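Local coordinates for mevalonate 3-kinase (Thermoplasma acidophilum, PDB 4RKS), which phosphorylates (R)-mevalonate at its 3-hydroxyl with ATP, feeding an alternative route to isopentenyl diphosphate found in extreme acidophiles, at residues A[253-258]-A[289-294]; A[271-276]-A[297-302]. All coordinates share one frame; numbering follows the deposited sequence.

Contact 1. Residues A[253-258]-A[289-294]; sequences DTEEYH and NAYIVT. With MEV ((R)-mevalonate), chain C.
The mevalonate pocket of this GHMP-family kinase takes part of its wall from helix 243-262 and the chain leaving strand 289-292, and His258 and Thr254 on the helix grip that chain at Val293. The imidazole meets the backbone edge on: His258 NE2 donates to Val293 O at 2.8 Å with an N-H...O angle of 154°. The acceptor lies almost in the ring plane, whereas the donor stands 64° out of the carbonyl plane, so the bond does not follow a lone pair. The tyrosine next to it presents an edge, not a face: Tyr257 CD2 sits over the centre of the imidazole, while Val293 CG1 packs 3.7 Å from His258 NE2. Replacing the histidine with alanine is likely to strip Val293 O of this donor and leave the Tyr257 edge without the ring beneath it. One turn earlier, Thr254 has its methyl opposite the backbone N, which carries CG2 to 3.4 Å from Val293 N. Its OG1 receives a weak hydrogen bond from Val293 N, but its stronger partner is Ala250 O within the helix. Farther out, Glu255 and Tyr291 cross at about a right angle, with Glu255 OE2 3.1 Å from Tyr291 OH. On the substrate side, Tyr257 OH approaches the mevalonate methyl C6 at 3.6 Å, and Thr294 CB stands 3.8 Å from the ligand's O7. The axes of 253-258 and 289-292 run in roughly the same direction, 31° apart; Tyr291 and Val293 also pack on helix 271-283, and both touch Val299 of the adjoining strand 298-304.

Contact 2. Residues A[271-276]-A[297-302]; sequences ENMQKL and SNVYVA. With SO4 (sulfate ion), chain E.
Ser297 meets Met273 at the start of the second segment, where the thioether reaches across from helix 271-283 and its sulfur, Met273 SD, passes 4.2 Å from Ser297 CB. The serine hydroxyl itself is bonded to Tyr202 O, and its side chain lies close to Arg204, which binds ATP. At Asn298 it is the backbone that is touched: Met273 CE rests 3.7 Å from Asn298 O. The methyl arrives there because the methionine runs extended through chi2 and then bends at its last torsion (chi3 74°), laying CE along the turn into the strand. Here a helix packs on one side of the antiparallel sheet of the C-terminal domain, in the alpha-plus-beta layering of GHMP kinases; segment 271-276 runs 16° from the direction of strand 298-302, with the axes 9.4 Å apart at closest approach. Val299 points into this interface and divides its branches between two helix residues. Its CG2 meets Met273 CE at 3.9 Å, while Leu276 CD2 comes within 4.0 Å of Val299 CB, the leucine and valine lying alongside one another, pointing opposite ways. Beyond it, Val301 turns to Phe198 of strand 193-199, which also touches Leu276. At the helix's N-terminal end, Glu271 N donates to O3 of a sulfate probably picked up from the crystallisation solution and also held by Arg270.

Following the chain from the N terminus, helix 243-262 comes first among the four elements concerned, after the N-terminal strands and helices; helix 271-283, strand 289-292 and strand 298-304 follow. Contact 1 closes a loop from helix 243-262 to strand 289-292, with 30 residues between its segments; contact 2 closes one of 20 residues from helix 271-283 to strand 298-304. Their segments alternate, so the two closures cross instead of nesting. What joins them is the antiparallel pairing of the strands, in which Ile292 N lies 2.8 Å from Tyr300 O and Ala290 O the same distance from Ala302 N. The crossing thus ties two successive helices to neighbouring strands of the C-terminal domain.

Contact 1. Residues A[253-258]-A[289-294]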
ATOM      1  N   ASP A 253      -4.715  15.845   4.207  1.00 23.18           N
ATOM      2  CA  ASP A 253      -3.572  15.118   4.753  1.00 25.70           C
ATOM      3  C   ASP A 253      -2.394  15.142   3.785  1.00 25.75           C
ATOM      4  O   ASP A 253      -1.258  15.360   4.191  1.00 26.96           O
ATOM      5  CB  ASP A 253      -3.943  13.670   5.074  1.00 27.08           C
ATOM      6  CG  ASP A 253      -2.941  13.008   6.017  1.00 30.50           C
ATOM      7  OD1 ASP A 253      -3.033  13.270   7.236  1.00 32.00           O
ATOM      8  OD2 ASP A 253      -2.068  12.240   5.543  1.00 28.11           O
ATOM      9  N   THR A 254      -2.683  14.916   2.505  1.00 25.94           N
ATOM     10  CA  THR A 254      -1.672  14.945   1.447  1.00 25.31           C
ATOM     11  C   THR A 254      -0.940  16.291   1.432  1.00 28.55           C
ATOM     12  O   THR A 254       0.285  16.341   1.328  1.00 28.60           O
ATOM     13  CB  THR A 254      -2.305  14.680   0.051  1.00 25.13           C
ATOM     14  OG1 THR A 254      -2.655  13.298  -0.069  1.00 29.91           O
ATOM     15  CG2 THR A 254      -1.348  15.035  -1.067  1.00 29.97           C
ATOM     16  N   GLU A 255      -1.686  17.378   1.549  1.00 25.87           N
ATOM     17  CA  GLU A 255      -1.088  18.711   1.483  1.00 25.29           C
ATOM     18  C   GLU A 255      -0.207  19.025   2.710  1.00 31.26           C
ATOM     19  O   GLU A 255       0.880  19.589   2.575  1.00 34.85           O
ATOM     20  CB  GLU A 255      -2.199  19.759   1.294  1.00 25.83           C
ATOM     21  CG  GLU A 255      -2.912  19.571  -0.066  1.00 41.26           C
ATOM     22  CD  GLU A 255      -4.158  20.437  -0.274  1.00 47.74           C
ATOM     23  OE1 GLU A 255      -4.819  20.823   0.714  1.00 46.89           O
ATOM     24  OE2 GLU A 255      -4.488  20.712  -1.449  1.00 52.21           O
ATOM     25  N   GLU A 256      -0.671  18.661   3.898  1.00 28.76           N
ATOM     26  CA  GLU A 256       0.141  18.787   5.116  1.00 28.35           C
ATOM     27  C   GLU A 256       1.432  17.961   5.041  1.00 30.92           C
ATOM     28  O   GLU A 256       2.521  18.438   5.355  1.00 30.43           O
ATOM     29  CB  GLU A 256      -0.675  18.353   6.329  1.00 28.08           C
ATOM     30  CG  GLU A 256       0.130  18.230   7.616  1.00 47.15           C
ATOM     31  CD  GLU A 256      -0.712  17.738   8.777  1.00 60.03           C
ATOM     32  OE1 GLU A 256      -1.956  17.829   8.696  1.00 69.68           O
ATOM     33  OE2 GLU A 256      -0.134  17.259   9.770  1.00 62.96           O
ATOM     34  N   TYR A 257       1.288  16.705   4.631  1.00 29.78           N
ATOM     35  CA  TYR A 257       2.409  15.780   4.520  1.00 30.37           C
ATOM     36  C   TYR A 257       3.477  16.300   3.572  1.00 31.28           C
ATOM     37  O   TYR A 257       4.667  16.298   3.895  1.00 30.70           O
ATOM     38  CB  TYR A 257       1.875  14.430   4.052  1.00 30.22           C
ATOM     39  CG  TYR A 257       2.838  13.277   3.925  1.00 26.60           C
ATOM     40  CD1 TYR A 257       3.307  12.597   5.052  1.00 23.78           C
ATOM     41  CD2 TYR A 257       3.201  12.807   2.679  1.00 26.74           C
ATOM     42  CE1 TYR A 257       4.138  11.506   4.928  1.00 23.12           C
ATOM     43  CE2 TYR A 257       4.032  11.717   2.542  1.00 31.30           C
ATOM     44  CZ  TYR A 257       4.498  11.070   3.664  1.00 32.29           C
ATOM     45  OH  TYR A 257       5.316   9.984   3.496  1.00 28.38           O
ATOM     46  N   HIS A 258       3.068  16.775   2.404  1.00 24.84           N
ATOM     47  CA  HIS A 258       4.076  17.193   1.440  1.00 33.40           C
ATOM     48  C   HIS A 258       4.621  18.595   1.714  1.00 32.67           C
ATOM     49  O   HIS A 258       5.698  18.948   1.234  1.00 33.53           O
ATOM     50  CB  HIS A 258       3.518  17.048   0.032  1.00 29.81           C
ATOM     51  CG  HIS A 258       3.428  15.618  -0.399  1.00 27.28           C
ATOM     52  ND1 HIS A 258       4.545  14.857  -0.658  1.00 30.53           N
ATOM     53  CD2 HIS A 258       2.365  14.793  -0.560  1.00 26.46           C
ATOM     54  CE1 HIS A 258       4.175  13.632  -0.987  1.00 30.57           C
ATOM     55  NE2 HIS A 258       2.857  13.566  -0.938  1.00 26.72           N
ATOM     56  N   ASN A 289     -14.199  16.237  -7.017  1.00 28.79           N
ATOM     57  CA  ASN A 289     -13.028  15.378  -6.998  1.00 24.72           C
ATOM     58  C   ASN A 289     -12.203  15.704  -5.772  1.00 29.96           C
ATOM     59  O   ASN A 289     -12.425  16.729  -5.121  1.00 27.35           O
ATOM     60  CB  ASN A 289     -12.182  15.533  -8.260  1.00 26.08           C
ATOM     61  CG  ASN A 289     -11.385  16.823  -8.279  1.00 29.98           C
ATOM     62  OD1 ASN A 289     -10.378  16.966  -7.578  1.00 34.35           O
ATOM     63  ND2 ASN A 289     -11.836  17.776  -9.086  1.00 30.75           N
ATOM     64  N   ALA A 290     -11.258  14.817  -5.472  1.00 27.84           N
ATOM     65  CA  ALA A 290     -10.237  15.031  -4.448  1.00 29.19           C
ATOM     66  C   ALA A 290      -9.013  14.241  -4.874  1.00 26.85           C
ATOM     67  O   ALA A 290      -9.156  13.155  -5.451  1.00 25.59           O
ATOM     68  CB  ALA A 290     -10.723  14.581  -3.078  1.00 22.77           C
ATOM     69  N   TYR A 291      -7.816  14.759  -4.604  1.00 22.87           N
ATOM     70  CA  TYR A 291      -6.605  14.056  -5.030  1.00 22.53           C
ATOM     71  C   TYR A 291      -5.711  13.645  -3.861  1.00 22.24           C
ATOM     72  O   TYR A 291      -5.778  14.226  -2.790  1.00 23.65           O
ATOM     73  CB  TYR A 291      -5.789  14.916  -6.001  1.00 27.82           C
ATOM     74  CG  TYR A 291      -4.983  15.986  -5.311  1.00 31.26           C
ATOM     75  CD1 TYR A 291      -5.536  17.236  -5.056  1.00 29.76           C
ATOM     76  CD2 TYR A 291      -3.674  15.753  -4.914  1.00 26.87           C
ATOM     77  CE1 TYR A 291      -4.812  18.213  -4.420  1.00 33.11           C
ATOM     78  CE2 TYR A 291      -2.943  16.727  -4.275  1.00 30.25           C
ATOM     79  CZ  TYR A 291      -3.514  17.952  -4.028  1.00 29.42           C
ATOM     80  OH  TYR A 291      -2.785  18.925  -3.396  1.00 33.17           O
ATOM     81  N   ILE A 292      -4.856  12.655  -4.116  1.00 28.29           N
ATOM     82  CA  ILE A 292      -3.848  12.158  -3.175  1.00 26.90           C
ATOM     83  C   ILE A 292      -2.491  12.058  -3.888  1.00 26.40           C
ATOM     84  O   ILE A 292      -2.438  11.671  -5.051  1.00 22.74           O
ATOM     85  CB  ILE A 292      -4.235  10.763  -2.615  1.00 22.95           C
ATOM     86  CG1 ILE A 292      -5.510  10.841  -1.774  1.00 20.71           C
ATOM     87  CG2 ILE A 292      -3.080  10.134  -1.796  1.00 22.52           C
ATOM     88  CD1 ILE A 292      -6.117   9.483  -1.486  1.00 20.07           C
ATOM     89  N   VAL A 293      -1.407  12.415  -3.199  1.00 26.37           N
ATOM     90  CA  VAL A 293      -0.054  12.117  -3.670  1.00 28.30           C
ATOM     91  C   VAL A 293       0.675  11.374  -2.555  1.00 28.71           C
ATOM     92  O   VAL A 293       0.727  11.870  -1.436  1.00 24.90           O
ATOM     93  CB  VAL A 293       0.737  13.403  -4.037  1.00 33.89           C
ATOM     94  CG1 VAL A 293       2.152  13.060  -4.490  1.00 24.65           C
ATOM     95  CG2 VAL A 293      -0.014  14.228  -5.098  1.00 28.22           C
ATOM     96  N   THR A 294       1.224  10.194  -2.839  1.00 29.02           N
ATOM     97  CA  THR A 294       1.948   9.455  -1.798  1.00 28.86           C
ATOM     98  C   THR A 294       3.453   9.716  -1.938  1.00 29.98           C
ATOM     99  O   THR A 294       3.886  10.842  -1.768  1.00 29.80           O
ATOM    100  CB  THR A 294       1.631   7.929  -1.840  1.00 20.32           C
ATOM    101  OG1 THR A 294       2.003   7.372  -3.113  1.00 20.65           O
ATOM    102  CG2 THR A 294       0.140   7.698  -1.624  1.00 26.02           C
TER
HETATM  103  C8  MEV C 401       4.321   4.197   2.981  1.00 46.73           C
HETATM  104  O8  MEV C 401       5.299   3.363   3.571  1.00 54.93           O
HETATM  105  C2  MEV C 401       5.005   5.467   2.524  1.00 31.79           C
HETATM  106  C3  MEV C 401       4.239   6.366   1.568  1.00 31.76           C
HETATM  107  O7  MEV C 401       3.698   5.664   0.479  1.00 36.31           O
HETATM  108  C4  MEV C 401       3.111   7.091   2.284  1.00 31.33           C
HETATM  109  C5  MEV C 401       1.840   6.270   2.400  1.00 28.97           C
HETATM  110  O3  MEV C 401       1.360   5.647   1.405  1.00 27.62           O
HETATM  111  O4  MEV C 401       1.267   6.189   3.512  1.00 31.08           O
HETATM  112  C6  MEV C 401       5.232   7.378   1.038  1.00 31.12           C

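Contact 2. Residues A[271-276]-A[297-302]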
ATOM      1  N   GLU A 271       6.746  19.963 -11.073  1.00 41.22           N
ATOM      2  CA  GLU A 271       6.080  21.063 -11.779  1.00 40.93           C
ATOM      3  C   GLU A 271       4.807  20.667 -12.527  1.00 39.09           C
ATOM      4  O   GLU A 271       3.764  21.293 -12.343  1.00 41.55           O
ATOM      5  CB  GLU A 271       7.045  21.735 -12.765  1.00 50.02           C
ATOM      6  CG  GLU A 271       6.388  22.864 -13.551  1.00 54.68           C
ATOM      7  CD  GLU A 271       7.342  23.576 -14.494  1.00 56.17           C
ATOM      8  OE1 GLU A 271       7.351  23.240 -15.700  1.00 52.88           O
ATOM      9  OE2 GLU A 271       8.069  24.482 -14.029  1.00 57.43           O
ATOM     10  N   ASN A 272       4.885  19.644 -13.374  1.00 38.74           N
ATOM     11  CA  ASN A 272       3.712  19.223 -14.135  1.00 36.04           C
ATOM     12  C   ASN A 272       2.654  18.574 -13.244  1.00 41.13           C
ATOM     13  O   ASN A 272       1.459  18.566 -13.581  1.00 37.17           O
ATOM     14  CB  ASN A 272       4.112  18.266 -15.261  1.00 44.36           C
ATOM     15  CG  ASN A 272       4.898  18.958 -16.360  1.00 49.26           C
ATOM     16  OD1 ASN A 272       4.884  20.181 -16.466  1.00 47.20           O
ATOM     17  ND2 ASN A 272       5.587  18.175 -17.180  1.00 51.80           N
ATOM     18  N   MET A 273       3.092  18.029 -12.109  1.00 38.10           N
ATOM     19  CA  MET A 273       2.157  17.483 -11.128  1.00 37.27           C
ATOM     20  C   MET A 273       1.360  18.617 -10.484  1.00 40.14           C
ATOM     21  O   MET A 273       0.146  18.513 -10.308  1.00 44.26           O
ATOM     22  CB  MET A 273       2.894  16.667 -10.062  1.00 33.72           C
ATOM     23  CG  MET A 273       3.436  15.354 -10.581  1.00 28.27           C
ATOM     24  SD  MET A 273       4.505  14.512  -9.403  1.00 36.00           S
ATOM     25  CE  MET A 273       3.304  13.891  -8.204  1.00 32.09           C
ATOM     26  N   GLN A 274       2.043  19.709 -10.161  1.00 37.35           N
ATOM     27  CA  GLN A 274       1.385  20.858  -9.556  1.00 40.43           C
ATOM     28  C   GLN A 274       0.435  21.530 -10.557  1.00 37.77           C
ATOM     29  O   GLN A 274      -0.620  22.033 -10.175  1.00 38.29           O
ATOM     30  CB  GLN A 274       2.422  21.854  -9.021  1.00 44.98           C
ATOM     31  CG  GLN A 274       1.828  23.077  -8.310  1.00 55.46           C
ATOM     32  CD  GLN A 274       0.718  22.727  -7.308  1.00 63.05           C
ATOM     33  OE1 GLN A 274       0.921  21.939  -6.379  1.00 65.19           O
ATOM     34  NE2 GLN A 274      -0.463  23.320  -7.498  1.00 59.99           N
ATOM     35  N   LYS A 275       0.795  21.526 -11.838  1.00 38.69           N
ATOM     36  CA  LYS A 275      -0.097  22.086 -12.856  1.00 41.52           C
ATOM     37  C   LYS A 275      -1.401  21.293 -12.947  1.00 42.00           C
ATOM     38  O   LYS A 275      -2.478  21.880 -13.089  1.00 40.53           O
ATOM     39  CB  LYS A 275       0.585  22.128 -14.229  1.00 40.86           C
ATOM     40  CG  LYS A 275       1.644  23.214 -14.388  1.00 46.07           C
ATOM     41  CD  LYS A 275       2.282  23.144 -15.776  1.00 53.15           C
ATOM     42  CE  LYS A 275       3.400  24.166 -15.935  1.00 55.32           C
ATOM     43  NZ  LYS A 275       4.210  23.904 -17.157  1.00 58.31           N
ATOM     44  N   LEU A 276      -1.310  19.965 -12.879  1.00 37.67           N
ATOM     45  CA  LEU A 276      -2.510  19.131 -12.925  1.00 39.92           C
ATOM     46  C   LEU A 276      -3.401  19.425 -11.721  1.00 38.54           C
ATOM     47  O   LEU A 276      -4.611  19.600 -11.857  1.00 40.30           O
ATOM     48  CB  LEU A 276      -2.157  17.645 -12.967  1.00 38.83           C
ATOM     49  CG  LEU A 276      -3.342  16.667 -12.861  1.00 37.95           C
ATOM     50  CD1 LEU A 276      -4.290  16.768 -14.065  1.00 35.18           C
ATOM     51  CD2 LEU A 276      -2.868  15.231 -12.685  1.00 26.21           C
ATOM     52  N   SER A 297       5.742   9.546  -8.186  1.00 31.10           N
ATOM     53  CA  SER A 297       5.364  10.657  -9.050  1.00 31.01           C
ATOM     54  C   SER A 297       3.974  10.457  -9.640  1.00 33.35           C
ATOM     55  O   SER A 297       3.772  10.598 -10.844  1.00 34.01           O
ATOM     56  CB  SER A 297       6.398  10.826 -10.167  1.00 36.25           C
ATOM     57  OG  SER A 297       7.689  10.995  -9.612  1.00 40.67           O
ATOM     58  N   ASN A 298       3.015  10.128  -8.783  1.00 35.17           N
ATOM     59  CA  ASN A 298       1.657   9.912  -9.234  1.00 32.49           C
ATOM     60  C   ASN A 298       0.683  10.851  -8.542  1.00 29.33           C
ATOM     61  O   ASN A 298       0.887  11.244  -7.388  1.00 28.20           O
ATOM     62  CB  ASN A 298       1.254   8.456  -9.012  1.00 33.13           C
ATOM     63  CG  ASN A 298       2.266   7.484  -9.575  1.00 34.80           C
ATOM     64  OD1 ASN A 298       2.394   7.351 -10.786  1.00 28.04           O
ATOM     65  ND2 ASN A 298       2.998   6.802  -8.695  1.00 35.57           N
ATOM     66  N   VAL A 299      -0.357  11.242  -9.273  1.00 30.62           N
ATOM     67  CA  VAL A 299      -1.470  11.972  -8.686  1.00 30.45           C
ATOM     68  C   VAL A 299      -2.725  11.129  -8.817  1.00 28.13           C
ATOM     69  O   VAL A 299      -3.177  10.831  -9.935  1.00 27.33           O
ATOM     70  CB  VAL A 299      -1.688  13.341  -9.354  1.00 31.07           C
ATOM     71  CG1 VAL A 299      -2.927  14.021  -8.775  1.00 27.56           C
ATOM     72  CG2 VAL A 299      -0.461  14.208  -9.186  1.00 32.45           C
ATOM     73  N   TYR A 300      -3.280  10.753  -7.671  1.00 26.37           N
ATOM     74  CA  TYR A 300      -4.444   9.870  -7.600  1.00 23.44           C
ATOM     75  C   TYR A 300      -5.709  10.681  -7.384  1.00 24.53           C
ATOM     76  O   TYR A 300      -5.834  11.361  -6.376  1.00 30.42           O
ATOM     77  CB  TYR A 300      -4.289   8.860  -6.459  1.00 21.10           C
ATOM     78  CG  TYR A 300      -3.091   7.959  -6.566  1.00 23.53           C
ATOM     79  CD1 TYR A 300      -3.099   6.866  -7.433  1.00 24.12           C
ATOM     80  CD2 TYR A 300      -1.966   8.167  -5.772  1.00 20.76           C
ATOM     81  CE1 TYR A 300      -2.015   6.019  -7.512  1.00 26.53           C
ATOM     82  CE2 TYR A 300      -0.878   7.327  -5.851  1.00 22.40           C
ATOM     83  CZ  TYR A 300      -0.911   6.256  -6.721  1.00 24.17           C
ATOM     84  OH  TYR A 300       0.164   5.420  -6.808  1.00 29.29           O
ATOM     85  N   VAL A 301      -6.640  10.623  -8.329  1.00 25.10           N
ATOM     86  CA  VAL A 301      -7.832  11.462  -8.236  1.00 25.12           C
ATOM     87  C   VAL A 301      -9.104  10.646  -8.038  1.00 28.89           C
ATOM     88  O   VAL A 301      -9.549   9.914  -8.939  1.00 25.46           O
ATOM     89  CB  VAL A 301      -7.978  12.352  -9.489  1.00 27.04           C
ATOM     90  CG1 VAL A 301      -9.096  13.343  -9.294  1.00 28.47           C
ATOM     91  CG2 VAL A 301      -6.683  13.083  -9.746  1.00 22.53           C
ATOM     92  N   ALA A 302      -9.672  10.772  -6.840  1.00 24.98           N
ATOM     93  CA  ALA A 302     -10.966  10.192  -6.530  1.00 22.38           C
ATOM     94  C   ALA A 302     -12.066  10.949  -7.251  1.00 26.44           C
ATOM     95  O   ALA A 302     -12.036  12.176  -7.316  1.00 25.45           O
ATOM     96  CB  ALA A 302     -11.216  10.207  -5.032  1.00 26.46           C
TER
HETATM   97  S   SO4 E 403      10.086  21.126 -10.170  1.00103.13           S
HETATM   98  O1  SO4 E 403       9.250  21.747  -9.146  1.00103.09           O
HETATM   99  O2  SO4 E 403      11.220  20.469  -9.525  1.00104.47           O
HETATM  100  O3  SO4 E 403       9.306  20.142 -10.916  1.00100.44           O
HETATM  101  O4  SO4 E 403      10.570  22.145 -11.099  1.00105.70           O